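Cytochrome C554 (Nitrosomonas europaea, PDB 1FT6) carries electrons in ammonia oxidation, accepting them directly from hydroxylamine oxidoreductase through covalently bound c-type hemes. Local coordinates at residues 128-133 with 192-197; 179-184 with 198-203. One frame throughout, in Å; residues are numbered along the deposited sequence.

Interaction 1 (128-133 with 192-197); sequences FHFEER and PKFKFH. With HEC (heme c), chain F.
Phe130 turns the CD1 edge of its ring onto a face of Phe194 in a T-shaped pair, the centroids 5.0 Å apart and the planes at 78°. One face of Phe130 also rests on the heme, whose methyl CMD lies 3.7 Å above the ring plane, over its centre. With CG anti to the backbone N (chi1 -177°), the Phe194 ring extends to the heme as well, its CD1 3.6 Å from CBD of a propionate. That propionate is gripped at O1D by ND1 of His197, 2.7 Å away and in the plane of the imidazole, along a nearly straight bond (166°). These aromatics line the pocket of heme 3, beside its ligand His92. Replacing Phe194 by alanine would probably take away the face that receives the CD1 edge of Phe130 and open a gap beside the propionate CBD. No direct hydrogen bond joins the backbones; Phe194 CA instead makes a CA-H...O contact of 3.1 Å with Phe128 O, and a water donates to Phe128 O and, weakly, to Lys193 O. Phe128 CD2 packs on Pro192 CG at 3.9 Å, and Pro192 O, lying obliquely to that ring, is buried without a polar partner. A second water bridges Glu131 OE1 and Lys195 NZ, whose ammonium also forms a salt bridge with Asp169. The contact joins the turn into helix 131-138 to the loop between strand 188-189 and helix 197-202, with helix 118-123 against Phe128 and helix 168-171 against both rings of the T-shaped pair.

Interaction 2 (179-184 with 198-203); sequences HEHYKL and DEFQAS. With HEC (heme c), chain F.
His181 lies over Phe200 in an offset stack, centroids 4.2 Å apart and planes inclined by 22°, with Phe200 CD1 only 3.2 Å from His181 NE2 at the rim of the imidazole. Phe200 CB adds a CH-pi contact over the same imidazole face, while the carbonyl oxygen of His179 sits above the opposite one. Hydrogen bonds make up the second group. The carboxamide of Gln201, brought round by a bend at chi2 (-60°), clasps the backbone of 179-184 with both its ends: NE2 donates a hydrogen bond to Tyr182 O at 3.0 Å, approaching from above the carbonyl plane, and OE1 accepts from Leu184 N at 2.7 Å. These two bonds fix the rotation of the amide and make its orientation unambiguous. Lys183 folds back through bends at chi2 and chi3 to place NZ 2.8 Å from Gln201 O. The third group involves the heme. His179 NE2 binds the iron of heme 3 at 2.1 Å, with His92 completing bis-histidine ligation, and His179 ND1 donates to Glu180 O, which helps to orient the ring. One propionate receives two bonds from the same loop: His181 ND1 to O1A at 2.7 Å and Tyr182 N to O2A at 2.8 Å. The imidazole of His181 therefore ties this heme propionate to the aromatic stack. The contact lies toward the surface, though His179 and Phe200 are buried, where the ligand-bearing loop between helix 168-171 and strand 188-189 runs past helix 197-202, with helix 16-22 touching His179 and Tyr182.

How the interactions relate
The two interactions share one heme and use adjoining pieces of chain, 192-197 running straight into helix 197-202, which holds most of 198-203. Interaction 1 is partly buried and relies on aromatic and apolar packing, its polar links across the segments passing through waters, one of them weakly; interaction 2, nearer the surface, adds direct hydrogen bonds and supplies an iron ligand. Each takes a different propionate, so both acid arms of this heme are held by protein. The contacts also touch: Lys193 and Asp198 form a salt bridge, Phe194 CE1 lies 3.7 Å from Phe200 CE1, and His197 packs on Leu184, so the two contacts adjoin beside the propionates.

Interaction 1 (128-133 with 192-197)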
ATOM      1  N   PHE A 128       4.569  -9.463   4.802  1.00 24.93           N
ATOM      2  CA  PHE A 128       3.531  -9.868   5.781  1.00 28.69           C
ATOM      3  C   PHE A 128       3.660  -9.101   7.094  1.00 29.76           C
ATOM      4  O   PHE A 128       3.030  -9.477   8.088  1.00 31.53           O
ATOM      5  CB  PHE A 128       3.627 -11.359   6.072  1.00 28.03           C
ATOM      6  CG  PHE A 128       3.430 -12.202   4.851  1.00 29.14           C
ATOM      7  CD1 PHE A 128       2.150 -12.567   4.437  1.00 28.11           C
ATOM      8  CD2 PHE A 128       4.528 -12.566   4.063  1.00 30.63           C
ATOM      9  CE1 PHE A 128       1.958 -13.287   3.244  1.00 29.05           C
ATOM     10  CE2 PHE A 128       4.357 -13.278   2.874  1.00 29.10           C
ATOM     11  CZ  PHE A 128       3.067 -13.648   2.457  1.00 31.59           C
ATOM     12  N   HIS A 129       4.485  -8.046   7.111  1.00 29.67           N
ATOM     13  CA  HIS A 129       4.712  -7.243   8.321  1.00 29.56           C
ATOM     14  C   HIS A 129       4.177  -5.809   8.151  1.00 27.76           C
ATOM     15  O   HIS A 129       3.565  -5.252   9.062  1.00 26.27           O
ATOM     16  CB  HIS A 129       6.213  -7.219   8.677  1.00 32.62           C
ATOM     17  CG  HIS A 129       6.487  -6.760  10.073  1.00 35.49           C
ATOM     18  ND1 HIS A 129       6.741  -5.442  10.390  1.00 37.71           N
ATOM     19  CD2 HIS A 129       6.512  -7.441  11.247  1.00 36.64           C
ATOM     20  CE1 HIS A 129       6.913  -5.328  11.694  1.00 37.10           C
ATOM     21  NE2 HIS A 129       6.778  -6.525  12.238  1.00 38.40           N
ATOM     22  N   PHE A 130       4.462  -5.211   7.000  1.00 26.29           N
ATOM     23  CA  PHE A 130       3.923  -3.900   6.614  1.00 27.60           C
ATOM     24  C   PHE A 130       4.432  -2.616   7.301  1.00 27.28           C
ATOM     25  O   PHE A 130       4.530  -1.578   6.642  1.00 28.75           O
ATOM     26  CB  PHE A 130       2.374  -3.850   6.757  1.00 27.43           C
ATOM     27  CG  PHE A 130       1.623  -4.951   6.019  1.00 26.19           C
ATOM     28  CD1 PHE A 130       1.177  -6.087   6.709  1.00 26.41           C
ATOM     29  CD2 PHE A 130       1.347  -4.839   4.671  1.00 25.32           C
ATOM     30  CE1 PHE A 130       0.468  -7.098   6.033  1.00 27.33           C
ATOM     31  CE2 PHE A 130       0.631  -5.849   3.980  1.00 28.98           C
ATOM     32  CZ  PHE A 130       0.199  -6.967   4.668  1.00 26.31           C
ATOM     33  N   GLU A 131       4.704  -2.673   8.595  1.00 28.72           N
ATOM     34  CA  GLU A 131       5.109  -1.449   9.296  1.00 28.46           C
ATOM     35  C   GLU A 131       6.127  -0.575   8.590  1.00 28.60           C
ATOM     36  O   GLU A 131       5.906   0.630   8.429  1.00 26.54           O
ATOM     37  CB  GLU A 131       5.606  -1.740  10.711  1.00 31.79           C
ATOM     38  CG  GLU A 131       5.587  -0.487  11.539  1.00 35.82           C
ATOM     39  CD  GLU A 131       5.810  -0.701  13.033  1.00 39.74           C
ATOM     40  OE1 GLU A 131       5.796  -1.841  13.520  1.00 38.33           O
ATOM     41  OE2 GLU A 131       5.998   0.308  13.731  1.00 42.89           O
ATOM     42  N   GLU A 132       7.251  -1.159   8.192  1.00 28.93           N
ATOM     43  CA  GLU A 132       8.261  -0.386   7.512  1.00 29.07           C
ATOM     44  C   GLU A 132       7.756   0.318   6.271  1.00 27.14           C
ATOM     45  O   GLU A 132       8.135   1.475   6.046  1.00 25.63           O
ATOM     46  CB  GLU A 132       9.468  -1.263   7.159  1.00 35.10           C
ATOM     47  CG  GLU A 132      10.321  -1.632   8.384  1.00 43.25           C
ATOM     48  CD  GLU A 132      10.526  -0.476   9.377  1.00 48.68           C
ATOM     49  OE1 GLU A 132      11.459   0.328   9.170  1.00 50.09           O
ATOM     50  OE2 GLU A 132       9.755  -0.374  10.366  1.00 53.81           O
ATOM     51  N   ARG A 133       6.977  -0.364   5.414  1.00 25.42           N
ATOM     52  CA  ARG A 133       6.437   0.295   4.240  1.00 24.73           C
ATOM     53  C   ARG A 133       5.491   1.439   4.586  1.00 26.08           C
ATOM     54  O   ARG A 133       5.568   2.511   3.962  1.00 24.89           O
ATOM     55  CB  ARG A 133       5.691  -0.698   3.307  1.00 24.41           C
ATOM     56  CG  ARG A 133       6.637  -1.658   2.570  1.00 26.80           C
ATOM     57  CD  ARG A 133       5.910  -2.707   1.688  1.00 28.35           C
ATOM     58  NE  ARG A 133       6.907  -3.683   1.226  1.00 29.01           N
ATOM     59  CZ  ARG A 133       7.669  -3.492   0.154  1.00 31.26           C
ATOM     60  NH1 ARG A 133       7.530  -2.384  -0.545  1.00 30.23           N
ATOM     61  NH2 ARG A 133       8.610  -4.369  -0.175  1.00 31.67           N
ATOM     62  N   PRO A 192       6.136 -16.250   7.725  1.00 35.63           N
ATOM     63  CA  PRO A 192       5.717 -15.149   8.599  1.00 35.10           C
ATOM     64  C   PRO A 192       4.253 -14.825   8.294  1.00 34.34           C
ATOM     65  O   PRO A 192       3.845 -14.748   7.124  1.00 33.53           O
ATOM     66  CB  PRO A 192       6.643 -13.999   8.200  1.00 33.82           C
ATOM     67  CG  PRO A 192       6.854 -14.234   6.724  1.00 33.19           C
ATOM     68  CD  PRO A 192       6.905 -15.758   6.564  1.00 35.96           C
ATOM     69  N   LYS A 193       3.479 -14.647   9.358  1.00 33.93           N
ATOM     70  CA  LYS A 193       2.060 -14.327   9.253  1.00 32.81           C
ATOM     71  C   LYS A 193       1.887 -13.002   9.979  1.00 31.44           C
ATOM     72  O   LYS A 193       2.404 -12.819  11.084  1.00 32.01           O
ATOM     73  CB  LYS A 193       1.218 -15.401   9.951  1.00 34.65           C
ATOM     74  CG  LYS A 193      -0.274 -15.283   9.723  1.00 39.28           C
ATOM     75  CD  LYS A 193      -1.006 -16.469  10.347  1.00 42.66           C
ATOM     76  CE  LYS A 193      -0.786 -16.481  11.846  1.00 45.13           C
ATOM     77  NZ  LYS A 193      -1.635 -17.511  12.509  1.00 48.79           N
ATOM     78  N   PHE A 194       1.160 -12.089   9.351  1.00 31.02           N
ATOM     79  CA  PHE A 194       0.896 -10.770   9.910  1.00 28.50           C
ATOM     80  C   PHE A 194       0.300 -10.942  11.301  1.00 28.63           C
ATOM     81  O   PHE A 194      -0.556 -11.780  11.497  1.00 28.98           O
ATOM     82  CB  PHE A 194      -0.111 -10.026   9.014  1.00 27.92           C
ATOM     83  CG  PHE A 194      -0.410  -8.602   9.476  1.00 26.33           C
ATOM     84  CD1 PHE A 194      -1.712  -8.094   9.385  1.00 26.13           C
ATOM     85  CD2 PHE A 194       0.611  -7.799  10.017  1.00 26.51           C
ATOM     86  CE1 PHE A 194      -2.015  -6.815   9.816  1.00 25.71           C
ATOM     87  CE2 PHE A 194       0.327  -6.496  10.473  1.00 23.31           C
ATOM     88  CZ  PHE A 194      -0.993  -5.999  10.368  1.00 24.40           C
ATOM     89  N   LYS A 195       0.740 -10.143  12.259  1.00 30.36           N
ATOM     90  CA  LYS A 195       0.246 -10.249  13.626  1.00 29.82           C
ATOM     91  C   LYS A 195      -1.241 -10.106  13.858  1.00 30.40           C
ATOM     92  O   LYS A 195      -1.744 -10.639  14.870  1.00 31.74           O
ATOM     93  CB  LYS A 195       0.993  -9.279  14.551  1.00 31.60           C
ATOM     94  CG  LYS A 195       0.666  -7.794  14.387  1.00 34.07           C
ATOM     95  CD  LYS A 195       1.742  -6.954  15.087  1.00 33.82           C
ATOM     96  CE  LYS A 195       1.424  -5.444  15.100  1.00 35.49           C
ATOM     97  NZ  LYS A 195       2.393  -4.697  15.979  1.00 35.27           N
ATOM     98  N   PHE A 196      -1.954  -9.419  12.962  1.00 29.09           N
ATOM     99  CA  PHE A 196      -3.401  -9.242  13.079  1.00 27.51           C
ATOM    100  C   PHE A 196      -4.158 -10.063  12.036  1.00 27.01           C
ATOM    101  O   PHE A 196      -5.326  -9.838  11.823  1.00 26.50           O
ATOM    102  CB  PHE A 196      -3.783  -7.757  12.878  1.00 28.85           C
ATOM    103  CG  PHE A 196      -3.132  -6.830  13.866  1.00 29.29           C
ATOM    104  CD1 PHE A 196      -2.710  -5.560  13.480  1.00 31.27           C
ATOM    105  CD2 PHE A 196      -2.941  -7.237  15.198  1.00 31.66           C
ATOM    106  CE1 PHE A 196      -2.109  -4.715  14.389  1.00 31.31           C
ATOM    107  CE2 PHE A 196      -2.328  -6.390  16.135  1.00 31.93           C
ATOM    108  CZ  PHE A 196      -1.910  -5.125  15.722  1.00 32.74           C
ATOM    109  N   HIS A 197      -3.476 -10.974  11.351  1.00 26.52           N
ATOM    110  CA  HIS A 197      -4.126 -11.784  10.313  1.00 24.91           C
ATOM    111  C   HIS A 197      -5.329 -12.584  10.827  1.00 26.34           C
ATOM    112  O   HIS A 197      -6.413 -12.548  10.246  1.00 23.99           O
ATOM    113  CB  HIS A 197      -3.102 -12.780   9.701  1.00 24.68           C
ATOM    114  CG  HIS A 197      -3.694 -13.708   8.680  1.00 27.72           C
ATOM    115  ND1 HIS A 197      -3.759 -13.402   7.336  1.00 26.21           N
ATOM    116  CD2 HIS A 197      -4.263 -14.935   8.815  1.00 28.15           C
ATOM    117  CE1 HIS A 197      -4.347 -14.395   6.690  1.00 28.69           C
ATOM    118  NE2 HIS A 197      -4.665 -15.339   7.567  1.00 28.20           N
TER
HETATM  119 FE   HEC F 215      -4.360  -5.652   0.943  1.00 24.94          FE
HETATM  120  CHA HEC F 215      -4.836  -8.133   3.172  1.00 26.40           C
HETATM  121  CHB HEC F 215      -5.474  -7.723  -1.588  1.00 25.08           C
HETATM  122  CHC HEC F 215      -4.113  -3.071  -1.273  1.00 24.88           C
HETATM  123  CHD HEC F 215      -2.937  -3.722   3.357  1.00 24.48           C
HETATM  124  NA  HEC F 215      -5.025  -7.556   0.837  1.00 22.40           N
HETATM  125  C1A HEC F 215      -5.161  -8.417   1.852  1.00 28.31           C
HETATM  126  C2A HEC F 215      -5.662  -9.719   1.388  1.00 25.16           C
HETATM  127  C3A HEC F 215      -5.805  -9.608   0.002  1.00 24.61           C
HETATM  128  C4A HEC F 215      -5.420  -8.248  -0.318  1.00 25.99           C
HETATM  129  CMA HEC F 215      -6.272 -10.619  -1.048  1.00 22.05           C
HETATM  130  CAA HEC F 215      -5.942 -10.957   2.331  1.00 24.96           C
HETATM  131  CBA HEC F 215      -7.451 -11.120   2.594  1.00 25.22           C
HETATM  132  CGA HEC F 215      -8.144  -9.882   3.185  1.00 23.03           C
HETATM  133  O1A HEC F 215      -7.690  -9.439   4.236  1.00 23.89           O
HETATM  134  O2A HEC F 215      -9.111  -9.367   2.565  1.00 30.22           O
HETATM  135  NB  HEC F 215      -4.677  -5.450  -0.981  1.00 28.02           N
HETATM  136  C1B HEC F 215      -5.133  -6.393  -1.937  1.00 27.52           C
HETATM  137  C2B HEC F 215      -5.266  -5.835  -3.260  1.00 28.10           C
HETATM  138  C3B HEC F 215      -4.896  -4.528  -3.182  1.00 27.26           C
HETATM  139  C4B HEC F 215      -4.560  -4.289  -1.775  1.00 27.35           C
HETATM  140  CMB HEC F 215      -5.784  -6.540  -4.554  1.00 27.93           C
HETATM  141  CAB HEC F 215      -4.834  -3.454  -4.288  1.00 23.38           C
HETATM  142  CBB HEC F 215      -6.206  -3.060  -4.905  1.00 24.01           C
HETATM  143  NC  HEC F 215      -3.693  -3.764   1.045  1.00 24.50           N
HETATM  144  C1C HEC F 215      -3.674  -2.852   0.038  1.00 23.24           C
HETATM  145  C2C HEC F 215      -3.075  -1.611   0.456  1.00 20.15           C
HETATM  146  C3C HEC F 215      -2.646  -1.813   1.721  1.00 21.06           C
HETATM  147  C4C HEC F 215      -3.089  -3.166   2.095  1.00 22.85           C
HETATM  148  CMC HEC F 215      -2.903  -0.328  -0.430  1.00 19.27           C
HETATM  149  CAC HEC F 215      -1.813  -0.841   2.617  1.00 21.17           C
HETATM  150  CBC HEC F 215      -2.511   0.495   2.852  1.00 22.59           C
HETATM  151  ND  HEC F 215      -4.063  -5.834   2.845  1.00 24.15           N
HETATM  152  C1D HEC F 215      -3.413  -4.986   3.727  1.00 24.75           C
HETATM  153  C2D HEC F 215      -3.278  -5.558   5.049  1.00 23.93           C
HETATM  154  C3D HEC F 215      -3.858  -6.787   4.973  1.00 23.06           C
HETATM  155  C4D HEC F 215      -4.306  -6.940   3.645  1.00 24.60           C
HETATM  156  CMD HEC F 215      -2.571  -4.881   6.238  1.00 20.73           C
HETATM  157  CAD HEC F 215      -3.845  -7.868   6.078  1.00 22.71           C
HETATM  158  CBD HEC F 215      -2.753  -8.915   6.007  1.00 24.30           C
HETATM  159  CGD HEC F 215      -3.162 -10.282   6.615  1.00 27.90           C
HETATM  160  O1D HEC F 215      -2.462 -11.258   6.329  1.00 30.26           O
HETATM  161  O2D HEC F 215      -4.171 -10.353   7.382  1.00 28.37           O
HETATM  162  O   HOH W   1       4.716 -10.434  10.419  1.00 36.03           O
HETATM  163  O   HOH W   2       4.385  -4.397  13.719  1.00 30.72           O

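Interaction 2 (179-184 with 198-203)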
ATOM      1  N   HIS A 179      -8.706  -1.137   2.928  1.00 28.71           N
ATOM      2  CA  HIS A 179      -9.748  -1.946   2.265  1.00 28.56           C
ATOM      3  C   HIS A 179     -10.294  -2.965   3.246  1.00 28.50           C
ATOM      4  O   HIS A 179      -9.574  -3.426   4.121  1.00 28.80           O
ATOM      5  CB  HIS A 179      -9.265  -2.680   0.971  1.00 25.78           C
ATOM      6  CG  HIS A 179      -8.245  -3.767   1.175  1.00 24.49           C
ATOM      7  ND1 HIS A 179      -8.454  -4.940   1.874  1.00 25.93           N
ATOM      8  CD2 HIS A 179      -6.964  -3.840   0.737  1.00 26.51           C
ATOM      9  CE1 HIS A 179      -7.322  -5.648   1.845  1.00 26.92           C
ATOM     10  NE2 HIS A 179      -6.358  -5.026   1.159  1.00 26.18           N
ATOM     11  N   GLU A 180     -11.581  -3.265   3.094  1.00 29.91           N
ATOM     12  CA  GLU A 180     -12.288  -4.270   3.916  1.00 33.17           C
ATOM     13  C   GLU A 180     -11.557  -5.601   3.800  1.00 33.64           C
ATOM     14  O   GLU A 180     -10.897  -5.873   2.790  1.00 31.85           O
ATOM     15  CB  GLU A 180     -13.733  -4.454   3.400  1.00 35.00           C
ATOM     16  CG  GLU A 180     -14.568  -5.463   4.207  1.00 42.87           C
ATOM     17  CD  GLU A 180     -14.693  -5.076   5.683  1.00 44.31           C
ATOM     18  OE1 GLU A 180     -13.889  -5.573   6.515  1.00 41.02           O
ATOM     19  OE2 GLU A 180     -15.598  -4.262   6.006  1.00 48.68           O
ATOM     20  N   HIS A 181     -11.676  -6.434   4.826  1.00 33.40           N
ATOM     21  CA  HIS A 181     -11.044  -7.744   4.792  1.00 33.48           C
ATOM     22  C   HIS A 181     -12.094  -8.785   4.457  1.00 31.82           C
ATOM     23  O   HIS A 181     -13.235  -8.695   4.930  1.00 30.55           O
ATOM     24  CB  HIS A 181     -10.396  -8.025   6.136  1.00 35.48           C
ATOM     25  CG  HIS A 181      -9.224  -7.141   6.390  1.00 37.58           C
ATOM     26  ND1 HIS A 181      -8.092  -7.185   5.603  1.00 35.13           N
ATOM     27  CD2 HIS A 181      -9.057  -6.094   7.234  1.00 35.71           C
ATOM     28  CE1 HIS A 181      -7.283  -6.201   5.950  1.00 38.29           C
ATOM     29  NE2 HIS A 181      -7.845  -5.524   6.937  1.00 36.09           N
ATOM     30  N   TYR A 182     -11.716  -9.750   3.637  1.00 31.96           N
ATOM     31  CA  TYR A 182     -12.641 -10.815   3.221  1.00 33.15           C
ATOM     32  C   TYR A 182     -12.042 -12.151   3.591  1.00 33.95           C
ATOM     33  O   TYR A 182     -10.831 -12.297   3.665  1.00 30.99           O
ATOM     34  CB  TYR A 182     -12.921 -10.721   1.720  1.00 30.80           C
ATOM     35  CG  TYR A 182     -13.609  -9.416   1.378  1.00 33.15           C
ATOM     36  CD1 TYR A 182     -12.864  -8.231   1.199  1.00 31.75           C
ATOM     37  CD2 TYR A 182     -15.006  -9.346   1.241  1.00 33.59           C
ATOM     38  CE1 TYR A 182     -13.495  -7.030   0.897  1.00 33.06           C
ATOM     39  CE2 TYR A 182     -15.647  -8.134   0.938  1.00 33.36           C
ATOM     40  CZ  TYR A 182     -14.883  -6.986   0.772  1.00 33.81           C
ATOM     41  OH  TYR A 182     -15.487  -5.774   0.519  1.00 35.88           O
ATOM     42  N   LYS A 183     -12.905 -13.129   3.871  1.00 37.66           N
ATOM     43  CA  LYS A 183     -12.434 -14.452   4.268  1.00 40.91           C
ATOM     44  C   LYS A 183     -11.567 -15.146   3.210  1.00 39.81           C
ATOM     45  O   LYS A 183     -11.864 -15.073   2.015  1.00 39.16           O
ATOM     46  CB  LYS A 183     -13.632 -15.355   4.598  1.00 49.66           C
ATOM     47  CG  LYS A 183     -13.269 -16.531   5.497  1.00 60.48           C
ATOM     48  CD  LYS A 183     -13.071 -16.097   6.950  1.00 65.00           C
ATOM     49  CE  LYS A 183     -14.355 -15.500   7.538  1.00 65.99           C
ATOM     50  NZ  LYS A 183     -14.392 -15.558   9.044  1.00 61.45           N
ATOM     51  N   LEU A 184     -10.490 -15.793   3.663  1.00 35.70           N
ATOM     52  CA  LEU A 184      -9.592 -16.555   2.782  1.00 34.51           C
ATOM     53  C   LEU A 184      -9.974 -18.035   2.917  1.00 31.94           C
ATOM     54  O   LEU A 184     -10.498 -18.436   3.967  1.00 31.83           O
ATOM     55  CB  LEU A 184      -8.149 -16.404   3.225  1.00 29.42           C
ATOM     56  CG  LEU A 184      -7.589 -14.983   2.980  1.00 28.02           C
ATOM     57  CD1 LEU A 184      -6.366 -14.764   3.873  1.00 27.94           C
ATOM     58  CD2 LEU A 184      -7.223 -14.824   1.529  1.00 30.54           C
ATOM     59  N   ASP A 198      -5.118 -13.341  11.892  1.00 29.54           N
ATOM     60  CA  ASP A 198      -6.231 -14.141  12.425  1.00 31.99           C
ATOM     61  C   ASP A 198      -7.365 -13.240  12.920  1.00 32.53           C
ATOM     62  O   ASP A 198      -8.546 -13.524  12.683  1.00 30.60           O
ATOM     63  CB  ASP A 198      -5.722 -15.060  13.532  1.00 34.13           C
ATOM     64  CG  ASP A 198      -4.803 -16.149  12.985  1.00 37.69           C
ATOM     65  OD1 ASP A 198      -4.929 -16.480  11.787  1.00 34.71           O
ATOM     66  OD2 ASP A 198      -3.958 -16.656  13.744  1.00 41.04           O
ATOM     67  N   GLU A 199      -7.001 -12.145  13.588  1.00 31.79           N
ATOM     68  CA  GLU A 199      -8.010 -11.195  14.049  1.00 31.27           C
ATOM     69  C   GLU A 199      -8.812 -10.667  12.863  1.00 29.23           C
ATOM     70  O   GLU A 199     -10.052 -10.623  12.898  1.00 27.86           O
ATOM     71  CB  GLU A 199      -7.357 -10.009  14.791  1.00 31.88           C
ATOM     72  CG  GLU A 199      -8.302  -8.786  14.911  1.00 31.59           C
ATOM     73  CD  GLU A 199      -7.655  -7.612  15.613  1.00 34.76           C
ATOM     74  OE1 GLU A 199      -6.559  -7.789  16.167  1.00 38.73           O
ATOM     75  OE2 GLU A 199      -8.245  -6.509  15.600  1.00 36.73           O
ATOM     76  N   PHE A 200      -8.129 -10.261  11.779  1.00 27.50           N
ATOM     77  CA  PHE A 200      -8.850  -9.739  10.624  1.00 24.12           C
ATOM     78  C   PHE A 200      -9.703 -10.821   9.939  1.00 26.39           C
ATOM     79  O   PHE A 200     -10.780 -10.535   9.430  1.00 26.12           O
ATOM     80  CB  PHE A 200      -7.871  -9.171   9.548  1.00 28.92           C
ATOM     81  CG  PHE A 200      -7.175  -7.887   9.938  1.00 26.96           C
ATOM     82  CD1 PHE A 200      -6.248  -7.306   9.068  1.00 30.07           C
ATOM     83  CD2 PHE A 200      -7.478  -7.228  11.136  1.00 29.30           C
ATOM     84  CE1 PHE A 200      -5.639  -6.094   9.377  1.00 30.22           C
ATOM     85  CE2 PHE A 200      -6.876  -6.018  11.459  1.00 29.29           C
ATOM     86  CZ  PHE A 200      -5.959  -5.445  10.583  1.00 30.85           C
ATOM     87  N   GLN A 201      -9.219 -12.059   9.906  1.00 26.22           N
ATOM     88  CA  GLN A 201      -9.989 -13.121   9.228  1.00 27.34           C
ATOM     89  C   GLN A 201     -11.206 -13.524  10.075  1.00 29.92           C
ATOM     90  O   GLN A 201     -12.264 -13.848   9.531  1.00 30.45           O
ATOM     91  CB  GLN A 201      -9.106 -14.354   8.975  1.00 27.84           C
ATOM     92  CG  GLN A 201      -8.230 -14.246   7.758  1.00 28.16           C
ATOM     93  CD  GLN A 201      -9.039 -14.064   6.512  1.00 30.51           C
ATOM     94  OE1 GLN A 201      -9.815 -14.945   6.114  1.00 26.88           O
ATOM     95  NE2 GLN A 201      -8.873 -12.903   5.864  1.00 28.63           N
ATOM     96  N   ALA A 202     -11.067 -13.476  11.393  1.00 32.15           N
ATOM     97  CA  ALA A 202     -12.199 -13.870  12.250  1.00 36.47           C
ATOM     98  C   ALA A 202     -13.343 -12.876  12.100  1.00 38.75           C
ATOM     99  O   ALA A 202     -14.523 -13.234  12.164  1.00 39.95           O
ATOM    100  CB  ALA A 202     -11.747 -13.983  13.722  1.00 35.95           C
ATOM    101  N   SER A 203     -12.993 -11.618  11.862  1.00 42.46           N
ATOM    102  CA  SER A 203     -13.989 -10.577  11.703  1.00 44.87           C
ATOM    103  C   SER A 203     -14.294 -10.239  10.244  1.00 43.00           C
ATOM    104  O   SER A 203     -15.080  -9.348   9.983  1.00 41.76           O
ATOM    105  CB  SER A 203     -13.516  -9.305  12.432  1.00 50.06           C
ATOM    106  OG  SER A 203     -12.967  -9.625  13.709  1.00 60.18           O
TER
HETATM  107 FE   HEC F 215      -4.360  -5.652   0.943  1.00 24.94          FE
HETATM  108  CHA HEC F 215      -4.836  -8.133   3.172  1.00 26.40           C
HETATM  109  CHB HEC F 215      -5.474  -7.723  -1.588  1.00 25.08           C
HETATM  110  CHC HEC F 215      -4.113  -3.071  -1.273  1.00 24.88           C
HETATM  111  CHD HEC F 215      -2.937  -3.722   3.357  1.00 24.48           C
HETATM  112  NA  HEC F 215      -5.025  -7.556   0.837  1.00 22.40           N
HETATM  113  C1A HEC F 215      -5.161  -8.417   1.852  1.00 28.31           C
HETATM  114  C2A HEC F 215      -5.662  -9.719   1.388  1.00 25.16           C
HETATM  115  C3A HEC F 215      -5.805  -9.608   0.002  1.00 24.61           C
HETATM  116  C4A HEC F 215      -5.420  -8.248  -0.318  1.00 25.99           C
HETATM  117  CMA HEC F 215      -6.272 -10.619  -1.048  1.00 22.05           C
HETATM  118  CAA HEC F 215      -5.942 -10.957   2.331  1.00 24.96           C
HETATM  119  CBA HEC F 215      -7.451 -11.120   2.594  1.00 25.22           C
HETATM  120  CGA HEC F 215      -8.144  -9.882   3.185  1.00 23.03           C
HETATM  121  O1A HEC F 215      -7.690  -9.439   4.236  1.00 23.89           O
HETATM  122  O2A HEC F 215      -9.111  -9.367   2.565  1.00 30.22           O
HETATM  123  NB  HEC F 215      -4.677  -5.450  -0.981  1.00 28.02           N
HETATM  124  C1B HEC F 215      -5.133  -6.393  -1.937  1.00 27.52           C
HETATM  125  C2B HEC F 215      -5.266  -5.835  -3.260  1.00 28.10           C
HETATM  126  C3B HEC F 215      -4.896  -4.528  -3.182  1.00 27.26           C
HETATM  127  C4B HEC F 215      -4.560  -4.289  -1.775  1.00 27.35           C
HETATM  128  CMB HEC F 215      -5.784  -6.540  -4.554  1.00 27.93           C
HETATM  129  CAB HEC F 215      -4.834  -3.454  -4.288  1.00 23.38           C
HETATM  130  CBB HEC F 215      -6.206  -3.060  -4.905  1.00 24.01           C
HETATM  131  NC  HEC F 215      -3.693  -3.764   1.045  1.00 24.50           N
HETATM  132  C1C HEC F 215      -3.674  -2.852   0.038  1.00 23.24           C
HETATM  133  C2C HEC F 215      -3.075  -1.611   0.456  1.00 20.15           C
HETATM  134  C3C HEC F 215      -2.646  -1.813   1.721  1.00 21.06           C
HETATM  135  C4C HEC F 215      -3.089  -3.166   2.095  1.00 22.85           C
HETATM  136  CMC HEC F 215      -2.903  -0.328  -0.430  1.00 19.27           C
HETATM  137  CAC HEC F 215      -1.813  -0.841   2.617  1.00 21.17           C
HETATM  138  CBC HEC F 215      -2.511   0.495   2.852  1.00 22.59           C
HETATM  139  ND  HEC F 215      -4.063  -5.834   2.845  1.00 24.15           N
HETATM  140  C1D HEC F 215      -3.413  -4.986   3.727  1.00 24.75           C
HETATM  141  C2D HEC F 215      -3.278  -5.558   5.049  1.00 23.93           C
HETATM  142  C3D HEC F 215      -3.858  -6.787   4.973  1.00 23.06           C
HETATM  143  C4D HEC F 215      -4.306  -6.940   3.645  1.00 24.60           C
HETATM  144  CMD HEC F 215      -2.571  -4.881   6.238  1.00 20.73           C
HETATM  145  CAD HEC F 215      -3.845  -7.868   6.078  1.00 22.71           C
HETATM  146  CBD HEC F 215      -2.753  -8.915   6.007  1.00 24.30           C
HETATM  147  CGD HEC F 215      -3.162 -10.282   6.615  1.00 27.90           C
HETATM  148  O1D HEC F 215      -2.462 -11.258   6.329  1.00 30.26           O
HETATM  149  O2D HEC F 215      -4.171 -10.353   7.382  1.00 28.37           O